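PDB 3C8J: natural killer cell receptor Ly49C from Mus musculus, which acts on natural killer cells as a disulfide-linked homodimeric receptor for class I MHC molecules, through an extracellular C-type lectin-like domain. Local coordinates for residues Y92-N97 / Y191-K196; P114-E119 / Y136-S141. The protein carries 4 engineered substitutions. All blocks are in the same frame, centred on the assembly; numbering follows the deposited sequence.

How the interactions relate
From the N terminus, the chain runs up strand 90-96, through helix 101-110 into the loop 114-119, along helix 121-130 and then into strand 136-143. Interaction 2 closes there, joining that loop to the strand across 16 residues. The chain then passes through the remaining strands and returns along strand 190-197 to pair with strand 90-96, which closes interaction 1 across 93 residues. The smaller closure thus lies wholly within the larger. Strand 190-197 connects the two: I193 O probably accepts a hydrogen bond from L116 N, and Y191 O one from W137 N. The centres are about 9 Å apart, and Y92 also packs on L116.

Interaction 1 (Y92-N97 / Y191-K196); sequences YYFIMN and YCICGK
M96 lays its thioether over one face of the Y191 ring, a Met-aromatic contact at the end of an otherwise regular pair of antiparallel strands. The bend of the M96 chain at chi2 (-59°) carries SD to 4.5 Å from the Y191 ring centroid, almost on the ring normal. A second bend, at chi3 (-83°), puts the methyl CE over the same ring nearer the rim, 4.1 Å from Y191 CE1.

Behind this pair the backbones are zipped together. Y93 and C194 form a hydrogen-bonded pair in which C194 N reaches Y93 O at 2.8 Å, while Y93 N bonds back to C194 O at 2.9 Å. I95 N bonds to C192 O, 2.8 Å away. The return bond, from C192 N to I95 O, is weak (3.2 Å, 129° at the hydrogen).

On one sheet face F94 and I193 lie side by side, F94 CE2 being 4.0 Å from I193 CG2. Y92 is on this face too; its CD2 packs beside the CA of G195, and its OH bonds to E123. The other face carries Y93, I95, C192 and C194; I95 CD1 touches C194 SG at 3.8 Å. C192 SG is bonded to C104 and C194 SG to C108, both as disulfides, and the Y93 ring stacks on F201 of the second subunit.

Pairing an early strand with the last one, which draws the two ends of the domain together, belongs to the C-type lectin fold. N97 begins a region implicated in MHC class I binding. Chemically, the join combines backbone hydrogen bonds with apolar contacts on both faces, and the two disulfides fix the last strand covalently to helix 101-110.

Interaction 2 (P114-E119 / Y136-S141); sequences PILKIE and YWIGLS
L116 and G139 meet through one backbone hydrogen bond, G139 N to L116 O, and the closely fitted part of the contact gathers around it. The bond is 2.6 Å long, with an angle of 143° at the hydrogen. I115 covers one flank. Its CG1 is anti to the backbone N (chi1 -174°), which extends the branch along the I138-G139 peptide: CG1 lies 3.5 Å from G139 N, and CD1 is 3.6 Å from I138 O.

I138 fills the other flank with both of its branches. The I138 and L116 side chains cross at a slant, with I138 CG2 4.1 Å from L116 CD2, whereas I138 CD1 reaches 3.9 Å from I118 CD1, the two isoleucine side chains meeting at about a right angle. G139 itself is the centre of an inverse gamma turn, where the strand changes direction. Residues 137-140 spell WIGL, the sequence signature of C-type lectin-like domains.

The looser side lies mainly along the loop. P114, K117 and E119 are partly exposed; K117 starts away from the strand, and its NZ makes a salt bridge with D153 and a hydrogen bond to P156 O.

The buried residues continue into the layers around them. I115 packs on W101 and C104 of helix 101-110, and W101 NE1 bonds to I138 O. L116 and I118 rest on L127 of helix 121-130, and I118 also touches L176 of strand 173-176, so the loop is wedged between both helices and the sheet.

Interaction 1 (Y92-N97 / Y191-K196)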
# COMPACT_ATOMS: atom_id res chain seq x y z
N TYR A 92 -7.41 1.23 -2.98
CA TYR A 92 -8.72 1.57 -2.50
C TYR A 92 -9.03 3.06 -2.68
O TYR A 92 -8.12 3.90 -2.68
CB TYR A 92 -8.85 1.24 -1.00
CG TYR A 92 -8.38 -0.13 -0.60
CD1 TYR A 92 -7.05 -0.36 -0.29
CD2 TYR A 92 -9.28 -1.20 -0.52
CE1 TYR A 92 -6.61 -1.63 0.09
CE2 TYR A 92 -8.85 -2.48 -0.13
CZ TYR A 92 -7.52 -2.68 0.16
OH TYR A 92 -7.08 -3.93 0.53
N TYR A 93 -10.32 3.36 -2.77
CA TYR A 93 -10.86 4.70 -2.67
C TYR A 93 -11.69 4.75 -1.40
O TYR A 93 -12.59 3.92 -1.19
CB TYR A 93 -11.83 5.00 -3.84
CG TYR A 93 -11.21 5.58 -5.08
CD1 TYR A 93 -11.10 4.82 -6.23
CD2 TYR A 93 -10.75 6.89 -5.11
CE1 TYR A 93 -10.54 5.33 -7.37
CE2 TYR A 93 -10.17 7.42 -6.27
CZ TYR A 93 -10.08 6.62 -7.39
OH TYR A 93 -9.53 7.09 -8.55
N PHE A 94 -11.42 5.73 -0.55
CA PHE A 94 -12.30 5.91 0.59
C PHE A 94 -13.09 7.15 0.27
O PHE A 94 -12.53 8.24 0.21
CB PHE A 94 -11.51 6.02 1.90
CG PHE A 94 -10.60 4.85 2.16
CD1 PHE A 94 -9.36 4.79 1.58
CD2 PHE A 94 -10.99 3.81 3.00
CE1 PHE A 94 -8.51 3.71 1.81
CE2 PHE A 94 -10.13 2.73 3.24
CZ PHE A 94 -8.91 2.68 2.64
N ILE A 95 -14.37 6.96 -0.01
CA ILE A 95 -15.25 8.06 -0.36
C ILE A 95 -15.92 8.57 0.91
O ILE A 95 -16.73 7.88 1.54
CB ILE A 95 -16.28 7.64 -1.43
CG1 ILE A 95 -15.53 7.01 -2.61
CG2 ILE A 95 -17.10 8.85 -1.89
CD1 ILE A 95 -16.35 6.87 -3.84
N MET A 96 -15.57 9.81 1.26
CA MET A 96 -15.86 10.41 2.55
C MET A 96 -17.10 11.32 2.55
O MET A 96 -17.11 12.36 3.22
CB MET A 96 -14.61 11.14 3.04
CG MET A 96 -13.40 10.21 3.22
SD MET A 96 -13.59 8.82 4.38
CE MET A 96 -13.25 9.56 5.99
N ASN A 97 -18.11 10.94 1.76
CA ASN A 97 -19.48 11.49 1.83
C ASN A 97 -20.38 10.35 2.22
O ASN A 97 -20.17 9.22 1.78
CB ASN A 97 -20.00 11.97 0.48
CG ASN A 97 -19.02 12.82 -0.26
OD1 ASN A 97 -18.06 12.31 -0.83
ND2 ASN A 97 -19.28 14.13 -0.28
N TYR A 191 -20.19 6.33 4.84
CA TYR A 191 -19.05 6.42 3.94
C TYR A 191 -19.01 5.16 3.06
O TYR A 191 -19.90 4.31 3.12
CB TYR A 191 -17.77 6.52 4.74
CG TYR A 191 -17.67 7.73 5.62
CD1 TYR A 191 -17.02 7.66 6.84
CD2 TYR A 191 -18.19 8.96 5.21
CE1 TYR A 191 -16.88 8.78 7.65
CE2 TYR A 191 -18.06 10.10 6.02
CZ TYR A 191 -17.41 10.00 7.24
OH TYR A 191 -17.27 11.10 8.05
N CYS A 192 -17.95 5.03 2.27
CA CYS A 192 -17.93 4.06 1.22
C CYS A 192 -16.48 3.73 0.84
O CYS A 192 -15.66 4.64 0.71
CB CYS A 192 -18.67 4.67 0.05
SG CYS A 192 -18.60 3.78 -1.45
N ILE A 193 -16.19 2.44 0.68
CA ILE A 193 -14.87 1.98 0.26
C ILE A 193 -14.90 1.24 -1.08
O ILE A 193 -15.61 0.25 -1.22
CB ILE A 193 -14.19 1.03 1.27
CG1 ILE A 193 -14.30 1.58 2.70
CG2 ILE A 193 -12.72 0.82 0.88
CD1 ILE A 193 -13.59 0.75 3.76
N CYS A 194 -14.10 1.72 -2.03
CA CYS A 194 -13.96 1.04 -3.31
C CYS A 194 -12.64 0.31 -3.31
O CYS A 194 -11.68 0.80 -2.74
CB CYS A 194 -13.99 2.04 -4.47
SG CYS A 194 -15.31 3.27 -4.44
N GLY A 195 -12.57 -0.85 -3.95
CA GLY A 195 -11.32 -1.59 -3.97
C GLY A 195 -11.05 -2.30 -5.28
O GLY A 195 -11.98 -2.63 -5.98
N LYS A 196 -9.78 -2.51 -5.61
CA LYS A 196 -9.43 -3.21 -6.85
C LYS A 196 -8.00 -3.77 -6.84
O LYS A 196 -7.06 -3.05 -6.52
CB LYS A 196 -9.70 -2.29 -8.05
CG LYS A 196 -8.73 -2.43 -9.22
CD LYS A 196 -9.46 -2.30 -10.55
CE LYS A 196 -9.93 -3.66 -11.03
NZ LYS A 196 -10.45 -3.59 -12.42

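Interaction 2 (P114-E119 / Y136-S141)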
# COMPACT_ATOMS: atom_id res chain seq x y z
N PRO A 114 -14.69 -0.98 -8.29
CA PRO A 114 -15.99 -1.34 -7.70
C PRO A 114 -16.00 -1.37 -6.16
O PRO A 114 -14.96 -1.42 -5.53
CB PRO A 114 -16.29 -2.72 -8.29
CG PRO A 114 -15.23 -2.91 -9.43
CD PRO A 114 -14.05 -2.13 -8.94
N ILE A 115 -17.20 -1.33 -5.58
CA ILE A 115 -17.37 -1.34 -4.12
C ILE A 115 -16.60 -2.51 -3.51
O ILE A 115 -16.53 -3.59 -4.09
CB ILE A 115 -18.89 -1.27 -3.73
CG1 ILE A 115 -19.11 -1.12 -2.22
CG2 ILE A 115 -19.71 -2.43 -4.34
CD1 ILE A 115 -20.60 -1.01 -1.83
N LEU A 116 -16.02 -2.30 -2.34
CA LEU A 116 -15.03 -3.22 -1.78
C LEU A 116 -15.46 -4.67 -1.59
O LEU A 116 -16.50 -4.96 -1.00
CB LEU A 116 -14.46 -2.69 -0.48
CG LEU A 116 -13.33 -3.52 0.15
CD1 LEU A 116 -12.08 -3.52 -0.70
CD2 LEU A 116 -13.06 -3.05 1.54
N LYS A 117 -14.61 -5.56 -2.09
CA LYS A 117 -14.62 -6.95 -1.71
C LYS A 117 -13.42 -7.22 -0.80
O LYS A 117 -12.30 -6.83 -1.11
CB LYS A 117 -14.61 -7.84 -2.96
CG LYS A 117 -14.04 -9.24 -2.76
CD LYS A 117 -15.01 -10.31 -3.24
CE LYS A 117 -14.27 -11.58 -3.51
NZ LYS A 117 -15.19 -12.72 -3.56
N ILE A 118 -13.66 -7.84 0.35
CA ILE A 118 -12.59 -8.16 1.30
C ILE A 118 -12.27 -9.64 1.18
O ILE A 118 -13.18 -10.46 1.26
CB ILE A 118 -12.95 -7.80 2.76
CG1 ILE A 118 -13.27 -6.30 2.87
CG2 ILE A 118 -11.80 -8.13 3.67
CD1 ILE A 118 -13.56 -5.78 4.30
N GLU A 119 -11.00 -9.97 0.97
CA GLU A 119 -10.57 -11.34 0.71
C GLU A 119 -10.36 -12.16 1.97
O GLU A 119 -10.80 -13.31 2.05
CB GLU A 119 -9.31 -11.40 -0.16
CG GLU A 119 -9.47 -10.78 -1.54
CD GLU A 119 -10.46 -11.51 -2.45
OE1 GLU A 119 -11.05 -12.55 -2.03
OE2 GLU A 119 -10.65 -11.03 -3.60
N TYR A 136 -18.31 2.43 6.99
CA TYR A 136 -18.06 2.37 5.55
C TYR A 136 -18.82 1.22 4.90
O TYR A 136 -18.64 0.05 5.25
CB TYR A 136 -16.55 2.20 5.30
CG TYR A 136 -15.70 3.32 5.81
CD1 TYR A 136 -15.43 3.44 7.17
CD2 TYR A 136 -15.13 4.24 4.95
CE1 TYR A 136 -14.65 4.47 7.66
CE2 TYR A 136 -14.32 5.27 5.44
CZ TYR A 136 -14.09 5.37 6.80
OH TYR A 136 -13.35 6.36 7.33
N TRP A 137 -19.67 1.54 3.93
CA TRP A 137 -20.31 0.50 3.14
C TRP A 137 -19.22 -0.30 2.42
O TRP A 137 -18.20 0.25 1.99
CB TRP A 137 -21.26 1.12 2.13
CG TRP A 137 -22.51 1.70 2.72
CD1 TRP A 137 -22.94 2.98 2.59
CD2 TRP A 137 -23.51 1.02 3.52
NE1 TRP A 137 -24.15 3.15 3.24
CE2 TRP A 137 -24.52 1.96 3.82
CE3 TRP A 137 -23.65 -0.28 4.01
CZ2 TRP A 137 -25.64 1.65 4.60
CZ3 TRP A 137 -24.77 -0.59 4.78
CH2 TRP A 137 -25.75 0.37 5.06
N ILE A 138 -19.42 -1.62 2.35
CA ILE A 138 -18.56 -2.49 1.56
C ILE A 138 -19.44 -3.35 0.66
O ILE A 138 -20.66 -3.37 0.83
CB ILE A 138 -17.58 -3.33 2.43
CG1 ILE A 138 -18.33 -4.29 3.34
CG2 ILE A 138 -16.70 -2.42 3.25
CD1 ILE A 138 -17.39 -5.24 4.09
N GLY A 139 -18.84 -4.03 -0.32
CA GLY A 139 -19.61 -4.74 -1.35
C GLY A 139 -20.13 -6.09 -0.90
O GLY A 139 -19.88 -7.11 -1.55
N LEU A 140 -20.85 -6.11 0.21
CA LEU A 140 -21.52 -7.30 0.67
C LEU A 140 -22.96 -6.96 1.01
O LEU A 140 -23.23 -6.21 1.96
CB LEU A 140 -20.80 -7.92 1.87
CG LEU A 140 -21.43 -9.17 2.51
CD1 LEU A 140 -21.43 -10.29 1.53
CD2 LEU A 140 -20.67 -9.56 3.75
N SER A 141 -23.88 -7.50 0.21
CA SER A 141 -25.31 -7.21 0.35
C SER A 141 -26.16 -8.46 0.31
O SER A 141 -25.72 -9.50 -0.19
CB SER A 141 -25.75 -6.25 -0.76
OG SER A 141 -25.47 -6.80 -2.04